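Local coordinates for CHAD domain protein (Streptomyces chartreusis, PDB 6RN5), which probably binds polyphosphate through the basic residues of its all-helical CHAD fold and also binds copper ions, at residues A[106-114]-A[316-326]; A[236-246]-A[276-287]. All coordinates share one frame; numbering follows the deposited sequence.

In the fold
Interaction 1 joins two segments about 200 residues apart. From the N terminus, the chain runs through residues 106-114 on the long helix 82-120, continues through helices 170-198 and 201-213, and reaches residues 236-246, on helix 229-244 and the residues just after it. After a short excursion it turns back as helix 274-295, and interaction 2 closes this hairpin. Helix 305-331 follows, and its residues 316-326 return to helix 82-120 and close the larger loop, which thus encloses the smaller one. The consecutive helices 274-295 and 305-331 pack against each other, with His-317 stacked on Trp-277, and Arg-318, Arg-281 and Arg-285 gather round one sulfate.

Interaction 1. Residues A[106-114]-A[316-326]; sequences TARLERLLN and RHRDASEAAAA. With SO4 (sulfate ion), chain F.
Two CHAD-fold helices meet steeply here: the axes of segments 106-114 and 316-326, on helices 82-120 and 305-331, cross at -77° and approach to 9.9 Å. Alanines suit the crossing because their small side chains let larger ones lie close to the helix backbone. CB of Ala-323 meets Leu-112 CD2 at 3.8 Å and Arg-111 CD at 3.6 Å, while Ala-326 CB touches the other leucine methyl, CD1. Two arginines reach across with CG anti to the backbone N (chi1 -175° in Arg-108, 161° in Arg-111) and bend at chi3. The Arg-111 guanidinium lays one face over the backbone at Asp-319 and Ala-320, its NH1 3.7 Å from Ala-320 CB. Arg-108 rests NH2 against Glu-322 CB at 3.5 Å. Glu-322 OE1 stands over a face of that guanidinium, 4.2 Å from NH2, so the attraction is one of charge alone. Water supplies the polar links: one molecule accepts from Arg-108 NE and donates to Asp-319 O at 2.9 Å, and a second accepts from Arg-111 NE in the guanidinium plane and donates weakly to Asp-319 OD2. Arg-318 adds weak hydrogen bonds to a sulfate, probably from the crystallisation liquor, that Arg-281 also binds; such a basic patch would be consistent with binding polyphosphate. Helix 170-198 packs on Leu-109 and Leu-112, while helix 338-366 covers Ala-320 and Ala-323 and provides Gln-351 OE1, hydrogen-bonded to Arg-111 NH1.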
loop_
_atom_site.group_PDB
_atom_site.type_symbol
_atom_site.label_atom_id
_atom_site.label_comp_id
_atom_site.label_asym_id
_atom_site.label_seq_id
_atom_site.Cartn_x
_atom_site.Cartn_y
_atom_site.Cartn_z
ATOM N N THR A 106 -19.753 -13.348 7.593
ATOM C CA THR A 106 -18.795 -14.171 8.376
ATOM C C THR A 106 -17.414 -14.168 7.759
ATOM O O THR A 106 -16.429 -14.007 8.453
ATOM C CB THR A 106 -19.269 -15.625 8.469
ATOM O OG1 THR A 106 -20.624 -15.654 8.935
ATOM C CG2 THR A 106 -18.367 -16.439 9.403
ATOM N N ALA A 107 -17.324 -14.338 6.444
ATOM C CA ALA A 107 -16.002 -14.370 5.801
ATOM C C ALA A 107 -15.353 -12.972 5.799
ATOM O O ALA A 107 -14.141 -12.824 5.972
ATOM C CB ALA A 107 -16.117 -14.898 4.388
ATOM N N ARG A 108 -16.173 -11.940 5.597
ATOM C CA ARG A 108 -15.662 -10.569 5.625
ATOM C C ARG A 108 -15.020 -10.217 6.993
ATOM O O ARG A 108 -13.972 -9.611 7.057
ATOM C CB ARG A 108 -16.800 -9.638 5.268
ATOM C CG ARG A 108 -16.423 -8.203 5.131
ATOM C CD ARG A 108 -17.591 -7.478 4.521
ATOM N NE ARG A 108 -17.938 -8.139 3.267
ATOM C CZ ARG A 108 -19.180 -8.310 2.802
ATOM N NH1 ARG A 108 -20.238 -7.855 3.460
ATOM N NH2 ARG A 108 -19.352 -8.927 1.646
ATOM N N LEU A 109 -15.642 -10.608 8.084
ATOM C CA LEU A 109 -15.083 -10.316 9.395
ATOM C C LEU A 109 -13.734 -10.972 9.537
ATOM O O LEU A 109 -12.729 -10.337 9.911
ATOM C CB LEU A 109 -16.019 -10.798 10.508
ATOM C CG LEU A 109 -15.511 -10.652 11.952
ATOM C CD1 LEU A 109 -15.007 -9.237 12.250
ATOM C CD2 LEU A 109 -16.586 -11.031 12.962
ATOM N N GLU A 110 -13.702 -12.256 9.218
ATOM C CA GLU A 110 -12.443 -12.995 9.244
ATOM C C GLU A 110 -11.328 -12.370 8.396
ATOM O O GLU A 110 -10.186 -12.211 8.853
ATOM C CB GLU A 110 -12.697 -14.401 8.776
ATOM C CG GLU A 110 -11.411 -15.175 8.658
ATOM C CD GLU A 110 -11.569 -16.608 9.077
ATOM O OE1 GLU A 110 -12.642 -17.197 8.754
ATOM O OE2 GLU A 110 -10.607 -17.123 9.716
ATOM N N ARG A 111 -11.656 -12.018 7.160
ATOM C CA ARG A 111 -10.704 -11.392 6.278
ATOM C C ARG A 111 -10.191 -10.117 6.934
ATOM O O ARG A 111 -8.982 -9.847 6.945
ATOM C CB ARG A 111 -11.386 -11.086 4.929
ATOM C CG ARG A 111 -10.690 -10.060 4.066
ATOM C CD ARG A 111 -11.398 -9.859 2.719
ATOM N NE ARG A 111 -11.001 -10.904 1.785
ATOM C CZ ARG A 111 -9.931 -10.874 1.000
ATOM N NH1 ARG A 111 -9.134 -9.804 0.913
ATOM N NH2 ARG A 111 -9.711 -11.910 0.222
ATOM N N LEU A 112 -11.090 -9.325 7.514
ATOM C CA LEU A 112 -10.655 -8.067 8.097
ATOM C C LEU A 112 -9.832 -8.257 9.381
ATOM O O LEU A 112 -8.808 -7.577 9.595
ATOM C CB LEU A 112 -11.847 -7.145 8.333
ATOM C CG LEU A 112 -12.493 -6.576 7.051
ATOM C CD1 LEU A 112 -13.885 -6.007 7.292
ATOM C CD2 LEU A 112 -11.660 -5.511 6.363
ATOM N N LEU A 113 -10.255 -9.164 10.240
ATOM C CA LEU A 113 -9.425 -9.448 11.442
ATOM C C LEU A 113 -8.042 -9.996 11.104
ATOM O O LEU A 113 -7.054 -9.533 11.659
ATOM C CB LEU A 113 -10.133 -10.366 12.436
ATOM C CG LEU A 113 -11.420 -9.707 12.980
ATOM C CD1 LEU A 113 -12.206 -10.656 13.886
ATOM C CD2 LEU A 113 -11.154 -8.417 13.758
ATOM N N ASN A 114 -7.960 -10.912 10.155
ATOM C CA ASN A 114 -6.661 -11.362 9.647
ATOM C C ASN A 114 -5.820 -10.178 9.166
ATOM O O ASN A 114 -4.681 -10.058 9.554
ATOM C CB ASN A 114 -6.820 -12.380 8.513
ATOM C CG ASN A 114 -7.290 -13.728 9.009
ATOM O OD1 ASN A 114 -7.050 -14.104 10.162
ATOM N ND2 ASN A 114 -7.990 -14.440 8.169
ATOM N N ARG A 316 -11.476 -13.022 -4.921
ATOM C CA ARG A 316 -10.701 -12.232 -4.008
ATOM C C ARG A 316 -10.938 -10.775 -4.309
ATOM O O ARG A 316 -11.021 -9.951 -3.409
ATOM C CB ARG A 316 -9.224 -12.626 -4.076
ATOM C CG ARG A 316 -8.958 -13.891 -3.237
ATOM C CD ARG A 316 -7.972 -14.856 -3.866
ATOM N NE ARG A 316 -6.701 -14.233 -4.242
ATOM C CZ ARG A 316 -6.003 -14.498 -5.357
ATOM N NH1 ARG A 316 -6.437 -15.366 -6.266
ATOM N NH2 ARG A 316 -4.856 -13.855 -5.575
ATOM N N HIS A 317 -11.056 -10.454 -5.594
ATOM C CA HIS A 317 -11.353 -9.094 -6.024
ATOM C C HIS A 317 -12.639 -8.589 -5.355
ATOM O O HIS A 317 -12.701 -7.522 -4.789
ATOM C CB HIS A 317 -11.449 -9.055 -7.543
ATOM C CG HIS A 317 -11.635 -7.684 -8.108
ATOM N ND1 HIS A 317 -12.782 -6.958 -7.919
ATOM C CD2 HIS A 317 -10.821 -6.909 -8.852
ATOM C CE1 HIS A 317 -12.670 -5.791 -8.539
ATOM N NE2 HIS A 317 -11.496 -5.735 -9.116
ATOM N N ARG A 318 -13.666 -9.390 -5.433
ATOM C CA ARG A 318 -14.954 -9.053 -4.914
ATOM C C ARG A 318 -14.915 -8.974 -3.392
ATOM O O ARG A 318 -15.418 -8.016 -2.826
ATOM C CB ARG A 318 -15.969 -10.104 -5.377
ATOM C CG ARG A 318 -17.426 -9.707 -5.182
ATOM C CD ARG A 318 -17.966 -10.128 -3.847
ATOM N NE ARG A 318 -17.931 -11.576 -3.657
ATOM C CZ ARG A 318 -18.986 -12.389 -3.769
ATOM N NH1 ARG A 318 -20.202 -11.934 -4.092
ATOM N NH2 ARG A 318 -18.818 -13.679 -3.536
ATOM N N ASP A 319 -14.306 -9.970 -2.748
ATOM C CA ASP A 319 -14.205 -9.996 -1.307
ATOM C C ASP A 319 -13.365 -8.830 -0.820
ATOM O O ASP A 319 -13.739 -8.176 0.148
ATOM C CB ASP A 319 -13.589 -11.325 -0.780
ATOM C CG ASP A 319 -14.512 -12.544 -0.997
ATOM O OD1 ASP A 319 -15.711 -12.393 -1.313
ATOM O OD2 ASP A 319 -14.010 -13.668 -0.892
ATOM N N ALA A 320 -12.225 -8.572 -1.458
ATOM C CA ALA A 320 -11.393 -7.448 -1.012
ATOM C C ALA A 320 -12.133 -6.111 -1.216
ATOM O O ALA A 320 -12.059 -5.180 -0.385
ATOM C CB ALA A 320 -10.061 -7.457 -1.747
ATOM N N SER A 321 -12.836 -6.000 -2.340
ATOM C CA SER A 321 -13.634 -4.827 -2.604
ATOM C C SER A 321 -14.654 -4.572 -1.493
ATOM O O SER A 321 -14.740 -3.453 -0.968
ATOM C CB SER A 321 -14.329 -4.971 -3.956
ATOM O OG SER A 321 -15.138 -3.857 -4.206
ATOM N N GLU A 322 -15.381 -5.609 -1.099
ATOM C CA GLU A 322 -16.459 -5.463 -0.123
ATOM C C GLU A 322 -15.848 -5.255 1.284
ATOM O O GLU A 322 -16.376 -4.523 2.116
ATOM C CB GLU A 322 -17.390 -6.698 -0.116
ATOM C CG GLU A 322 -18.478 -6.764 -1.182
ATOM C CD GLU A 322 -19.498 -5.618 -1.085
ATOM O OE1 GLU A 322 -19.839 -5.137 0.023
ATOM O OE2 GLU A 322 -19.969 -5.153 -2.132
ATOM N N ALA A 323 -14.730 -5.898 1.545
ATOM C CA ALA A 323 -14.082 -5.682 2.793
ATOM C C ALA A 323 -13.593 -4.239 2.924
ATOM O O ALA A 323 -13.721 -3.638 3.996
ATOM C CB ALA A 323 -12.940 -6.644 2.960
ATOM N N ALA A 324 -13.030 -3.684 1.858
ATOM C CA ALA A 324 -12.547 -2.321 1.923
ATOM C C ALA A 324 -13.711 -1.384 2.248
ATOM O O ALA A 324 -13.534 -0.445 3.015
ATOM C CB ALA A 324 -11.856 -1.923 0.628
ATOM N N ALA A 325 -14.891 -1.660 1.677
ATOM C CA ALA A 325 -16.057 -0.804 1.854
ATOM C C ALA A 325 -16.572 -0.925 3.279
ATOM O O ALA A 325 -17.027 0.053 3.839
ATOM C CB ALA A 325 -17.151 -1.147 0.864
ATOM N N ALA A 326 -16.479 -2.099 3.894
ATOM C CA ALA A 326 -16.866 -2.214 5.278
ATOM C C ALA A 326 -15.909 -1.420 6.178
ATOM O O ALA A 326 -16.332 -0.878 7.174
ATOM C CB ALA A 326 -16.902 -3.660 5.724
HETATM S S SO4 F . -22.442 -14.982 -4.919
HETATM O O1 SO4 F . -23.655 -15.815 -5.180
HETATM O O2 SO4 F . -21.296 -15.864 -4.667
HETATM O O3 SO4 F . -22.118 -14.066 -6.084
HETATM O O4 SO4 F . -22.710 -14.239 -3.667
HETATM O O HOH W 1 -15.441 -9.443 2.161
HETATM O O HOH W 2 -12.650 -13.225 2.197
#

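Interaction 2. Residues A[236-246]-A[276-287]; sequences KDRLTDAVAAL and PWHQVRLLLRLH. With SO4 (sulfate ion), chain F.
Leu-239 packs as a knob into the hole formed by Val-280, Leu-283, Leu-284 and His-287. Its CD2 meets Leu-284 CD1 at 3.7 Å and the His-287 ring obliquely, while CD1 presses on the backbone of Leu-284 at N and reaches Leu-283 CB and Val-280. A chi1 of 167° swings CG away from the backbone N and lays Leu-239 alongside Leu-284. One helical turn on, CB of the small Ala-242 receives Val-280 CG2 at 3.7 Å and packs unusually tightly on Leu-283 CD1, a spacing that is doubtful. The other valine methyl, CG1, faces Val-243 CG2 at 3.9 Å. Farther on, Leu-246 straddles two partners. Its CD1 sits over the six-membered ring of Trp-277, 3.7 Å from the centroid and 7° off the normal, a CH-pi contact, while CD2 touches Pro-276 CB. At the other end Lys-236 lies beside His-287, with CB 3.8 Å from ND1. The segment axes run 154° apart, close to antiparallel, and approach to 8.7 Å, a shallow crossing that keeps successive turns in contact; Leu-246 extends the seam past the helix. Away from this apolar seam, Arg-281 hydrogen-bonds the sulfate edge-on through NH1 and NH2, whereas the bonds from Arg-285 are weak. Asn-315 OD1 steadies Arg-281 at NE. Helix 305-331 packs on Trp-277, Val-280 and His-287, helix 338-366 brings Phe-362 and Trp-366 to Val-243, and helix 56-75 meets Arg-285 and Leu-286.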
loop_
_atom_site.group_PDB
_atom_site.type_symbol
_atom_site.label_atom_id
_atom_site.label_comp_id
_atom_site.label_asym_id
_atom_site.label_seq_id
_atom_site.Cartn_x
_atom_site.Cartn_y
_atom_site.Cartn_z
ATOM N N LYS A 236 -19.290 -18.157 -23.734
ATOM C CA LYS A 236 -17.840 -17.941 -23.742
ATOM C C LYS A 236 -17.495 -16.608 -24.400
ATOM O O LYS A 236 -16.667 -15.848 -23.892
ATOM C CB LYS A 236 -17.153 -19.036 -24.486
ATOM C CG LYS A 236 -15.654 -18.817 -24.522
ATOM C CD LYS A 236 -14.902 -20.062 -24.941
ATOM C CE LYS A 236 -13.424 -19.972 -24.573
ATOM N NZ LYS A 236 -12.619 -20.866 -25.455
ATOM N N ASP A 237 -18.130 -16.325 -25.548
ATOM C CA ASP A 237 -17.888 -15.046 -26.213
ATOM C C ASP A 237 -18.232 -13.877 -25.351
ATOM O O ASP A 237 -17.464 -12.889 -25.295
ATOM C CB ASP A 237 -18.654 -14.909 -27.514
ATOM C CG ASP A 237 -18.197 -15.914 -28.573
ATOM O OD1 ASP A 237 -17.114 -16.568 -28.474
ATOM O OD2 ASP A 237 -18.989 -16.085 -29.496
ATOM N N ARG A 238 -19.387 -13.925 -24.696
ATOM C CA ARG A 238 -19.739 -12.778 -23.809
ATOM C C ARG A 238 -18.648 -12.516 -22.749
ATOM O O ARG A 238 -18.256 -11.352 -22.499
ATOM C CB ARG A 238 -21.104 -12.983 -23.192
ATOM C CG ARG A 238 -22.201 -12.831 -24.186
ATOM C CD ARG A 238 -23.540 -12.977 -23.520
ATOM N NE ARG A 238 -23.891 -14.305 -23.022
ATOM C CZ ARG A 238 -24.572 -15.237 -23.721
ATOM N NH1 ARG A 238 -24.877 -15.045 -25.007
ATOM N NH2 ARG A 238 -24.936 -16.388 -23.153
ATOM N N LEU A 239 -18.085 -13.598 -22.202
ATOM C CA LEU A 239 -16.988 -13.489 -21.229
ATOM C C LEU A 239 -15.706 -12.872 -21.888
ATOM O O LEU A 239 -15.142 -11.880 -21.431
ATOM C CB LEU A 239 -16.686 -14.898 -20.678
ATOM C CG LEU A 239 -15.378 -15.034 -19.875
ATOM C CD1 LEU A 239 -15.446 -14.077 -18.667
ATOM C CD2 LEU A 239 -15.122 -16.468 -19.409
ATOM N N THR A 240 -15.247 -13.493 -22.966
ATOM C CA THR A 240 -14.011 -13.087 -23.620
ATOM C C THR A 240 -14.119 -11.639 -24.164
ATOM O O THR A 240 -13.149 -10.892 -24.102
ATOM C CB THR A 240 -13.623 -14.084 -24.734
ATOM O OG1 THR A 240 -14.664 -14.141 -25.705
ATOM C CG2 THR A 240 -13.445 -15.506 -24.184
ATOM N N ASP A 241 -15.284 -11.230 -24.670
ATOM C CA ASP A 241 -15.438 -9.843 -25.116
ATOM C C ASP A 241 -15.366 -8.875 -23.930
ATOM O O ASP A 241 -14.791 -7.795 -24.056
ATOM C CB ASP A 241 -16.760 -9.625 -25.810
ATOM C CG ASP A 241 -16.880 -10.423 -27.094
ATOM O OD1 ASP A 241 -15.868 -10.933 -27.640
ATOM O OD2 ASP A 241 -18.018 -10.614 -27.516
ATOM N N ALA A 242 -15.956 -9.258 -22.796
ATOM C CA ALA A 242 -15.885 -8.414 -21.604
ATOM C C ALA A 242 -14.479 -8.301 -21.056
ATOM O O ALA A 242 -14.045 -7.214 -20.662
ATOM C CB ALA A 242 -16.855 -8.896 -20.520
ATOM N N VAL A 243 -13.760 -9.415 -21.043
ATOM C CA VAL A 243 -12.393 -9.365 -20.626
ATOM C C VAL A 243 -11.557 -8.422 -21.528
ATOM O O VAL A 243 -10.819 -7.554 -21.010
ATOM C CB VAL A 243 -11.776 -10.759 -20.582
ATOM C CG1 VAL A 243 -10.255 -10.649 -20.415
ATOM C CG2 VAL A 243 -12.429 -11.575 -19.441
ATOM N N ALA A 244 -11.685 -8.581 -22.853
ATOM C CA ALA A 244 -11.022 -7.684 -23.849
ATOM C C ALA A 244 -11.265 -6.209 -23.557
ATOM O O ALA A 244 -10.399 -5.397 -23.761
ATOM C CB ALA A 244 -11.488 -8.000 -25.282
ATOM N N ALA A 245 -12.437 -5.887 -23.052
ATOM C CA ALA A 245 -12.784 -4.528 -22.693
ATOM C C ALA A 245 -12.224 -4.043 -21.343
ATOM O O ALA A 245 -12.353 -2.865 -21.046
ATOM C CB ALA A 245 -14.291 -4.361 -22.719
ATOM N N LEU A 246 -11.589 -4.902 -20.535
ATOM C CA LEU A 246 -10.906 -4.403 -19.313
ATOM C C LEU A 246 -9.514 -3.786 -19.607
ATOM O O LEU A 246 -8.759 -4.292 -20.459
ATOM C CB LEU A 246 -10.636 -5.531 -18.314
ATOM C CG LEU A 246 -11.757 -6.437 -17.895
ATOM C CD1 LEU A 246 -11.212 -7.607 -17.074
ATOM C CD2 LEU A 246 -12.778 -5.617 -17.135
ATOM N N PRO A 276 -16.966 -3.265 -13.885
ATOM C CA PRO A 276 -16.659 -4.187 -14.998
ATOM C C PRO A 276 -15.996 -5.519 -14.586
ATOM O O PRO A 276 -16.274 -6.549 -15.187
ATOM C CB PRO A 276 -15.720 -3.370 -15.895
ATOM C CG PRO A 276 -15.531 -2.025 -15.228
ATOM C CD PRO A 276 -16.577 -1.868 -14.170
ATOM N N TRP A 277 -15.123 -5.481 -13.588
ATOM C CA TRP A 277 -14.496 -6.695 -13.022
ATOM C C TRP A 277 -15.500 -7.659 -12.366
ATOM O O TRP A 277 -15.428 -8.888 -12.529
ATOM C CB TRP A 277 -13.444 -6.299 -12.004
ATOM C CG TRP A 277 -12.267 -5.727 -12.658
ATOM C CD1 TRP A 277 -12.049 -4.424 -12.969
ATOM C CD2 TRP A 277 -11.125 -6.441 -13.118
ATOM N NE1 TRP A 277 -10.841 -4.279 -13.583
ATOM C CE2 TRP A 277 -10.257 -5.508 -13.693
ATOM C CE3 TRP A 277 -10.757 -7.773 -13.096
ATOM C CZ2 TRP A 277 -9.052 -5.862 -14.226
ATOM C CZ3 TRP A 277 -9.541 -8.125 -13.627
ATOM C CH2 TRP A 277 -8.711 -7.185 -14.182
ATOM N N HIS A 278 -16.449 -7.081 -11.654
ATOM C CA HIS A 278 -17.497 -7.885 -11.040
ATOM C C HIS A 278 -18.449 -8.449 -12.054
ATOM O O HIS A 278 -18.964 -9.564 -11.864
ATOM C CB HIS A 278 -18.222 -7.118 -9.938
ATOM C CG HIS A 278 -17.329 -6.831 -8.764
ATOM N ND1 HIS A 278 -17.614 -5.875 -7.809
ATOM C CD2 HIS A 278 -16.113 -7.335 -8.438
ATOM C CE1 HIS A 278 -16.633 -5.835 -6.925
ATOM N NE2 HIS A 278 -15.707 -6.707 -7.283
ATOM N N GLN A 279 -18.664 -7.719 -13.146
ATOM C CA GLN A 279 -19.413 -8.295 -14.280
ATOM C C GLN A 279 -18.671 -9.459 -14.943
ATOM O O GLN A 279 -19.237 -10.489 -15.235
ATOM C CB GLN A 279 -19.737 -7.202 -15.307
ATOM C CG GLN A 279 -20.743 -7.638 -16.359
ATOM C CD GLN A 279 -22.008 -8.226 -15.730
ATOM O OE1 GLN A 279 -22.452 -7.792 -14.646
ATOM N NE2 GLN A 279 -22.595 -9.206 -16.403
ATOM N N VAL A 280 -17.394 -9.301 -15.175
ATOM C CA VAL A 280 -16.605 -10.410 -15.637
ATOM C C VAL A 280 -16.655 -11.613 -14.677
ATOM O O VAL A 280 -16.739 -12.743 -15.139
ATOM C CB VAL A 280 -15.181 -9.952 -15.956
ATOM C CG1 VAL A 280 -14.192 -11.101 -16.030
ATOM C CG2 VAL A 280 -15.206 -9.179 -17.272
ATOM N N ARG A 281 -16.648 -11.381 -13.374
ATOM C CA ARG A 281 -16.780 -12.490 -12.395
ATOM C C ARG A 281 -18.065 -13.255 -12.694
ATOM O O ARG A 281 -18.085 -14.462 -12.759
ATOM C CB ARG A 281 -16.884 -11.960 -10.969
ATOM C CG ARG A 281 -16.862 -13.026 -9.881
ATOM C CD ARG A 281 -16.913 -12.416 -8.480
ATOM N NE ARG A 281 -17.363 -13.411 -7.533
ATOM C CZ ARG A 281 -18.642 -13.619 -7.249
ATOM N NH1 ARG A 281 -19.587 -12.862 -7.785
ATOM N NH2 ARG A 281 -18.978 -14.565 -6.400
ATOM N N LEU A 282 -19.165 -12.550 -12.880
ATOM C CA LEU A 282 -20.422 -13.258 -13.193
ATOM C C LEU A 282 -20.401 -13.975 -14.547
ATOM O O LEU A 282 -20.945 -15.067 -14.645
ATOM C CB LEU A 282 -21.645 -12.338 -13.111
ATOM C CG LEU A 282 -21.878 -11.685 -11.751
ATOM C CD1 LEU A 282 -22.968 -10.635 -11.861
ATOM C CD2 LEU A 282 -22.228 -12.682 -10.657
ATOM N N LEU A 283 -19.785 -13.358 -15.570
ATOM C CA LEU A 283 -19.781 -13.940 -16.906
ATOM C C LEU A 283 -18.919 -15.234 -16.862
ATOM O O LEU A 283 -19.187 -16.211 -17.544
ATOM C CB LEU A 283 -19.238 -12.957 -17.944
ATOM C CG LEU A 283 -20.150 -11.770 -18.299
ATOM C CD1 LEU A 283 -19.409 -10.647 -19.017
ATOM C CD2 LEU A 283 -21.360 -12.178 -19.124
ATOM N N LEU A 284 -17.887 -15.210 -16.066
ATOM C CA LEU A 284 -17.002 -16.372 -15.974
ATOM C C LEU A 284 -17.753 -17.541 -15.350
ATOM O O LEU A 284 -17.685 -18.675 -15.809
ATOM C CB LEU A 284 -15.723 -16.015 -15.226
ATOM C CG LEU A 284 -14.881 -17.239 -14.853
ATOM C CD1 LEU A 284 -14.472 -17.979 -16.095
ATOM C CD2 LEU A 284 -13.650 -16.784 -14.100
ATOM N N ARG A 285 -18.532 -17.236 -14.336
ATOM C CA ARG A 285 -19.361 -18.246 -13.713
ATOM C C ARG A 285 -20.419 -18.832 -14.646
ATOM O O ARG A 285 -20.610 -20.057 -14.694
ATOM C CB ARG A 285 -19.980 -17.710 -12.436
ATOM C CG ARG A 285 -20.149 -18.855 -11.464
ATOM C CD ARG A 285 -20.397 -18.417 -10.061
ATOM N NE ARG A 285 -21.537 -17.519 -9.975
ATOM C CZ ARG A 285 -21.878 -16.873 -8.855
ATOM N NH1 ARG A 285 -21.193 -17.081 -7.732
ATOM N NH2 ARG A 285 -22.910 -16.035 -8.851
ATOM N N LEU A 286 -21.059 -17.958 -15.439
ATOM C CA LEU A 286 -21.995 -18.394 -16.468
ATOM C C LEU A 286 -21.337 -19.376 -17.407
ATOM O O LEU A 286 -21.935 -20.389 -17.753
ATOM C CB LEU A 286 -22.579 -17.183 -17.230
ATOM C CG LEU A 286 -23.568 -16.381 -16.360
ATOM C CD1 LEU A 286 -24.051 -15.039 -16.984
ATOM C CD2 LEU A 286 -24.768 -17.255 -16.075
ATOM N N HIS A 287 -20.109 -19.063 -17.812
ATOM C CA HIS A 287 -19.326 -19.907 -18.725
ATOM C C HIS A 287 -18.986 -21.259 -18.046
ATOM O O HIS A 287 -19.106 -22.284 -18.627
ATOM C CB HIS A 287 -18.044 -19.124 -19.170
ATOM C CG HIS A 287 -17.038 -19.946 -19.908
ATOM N ND1 HIS A 287 -17.328 -20.612 -21.082
ATOM C CD2 HIS A 287 -15.726 -20.181 -19.657
ATOM C CE1 HIS A 287 -16.239 -21.224 -21.516
ATOM N NE2 HIS A 287 -15.251 -20.975 -20.670
HETATM S S SO4 F . -22.442 -14.982 -4.919
HETATM O O1 SO4 F . -23.655 -15.815 -5.180
HETATM O O2 SO4 F . -21.296 -15.864 -4.667
HETATM O O3 SO4 F . -22.118 -14.066 -6.084
HETATM O O4 SO4 F . -22.710 -14.239 -3.667
#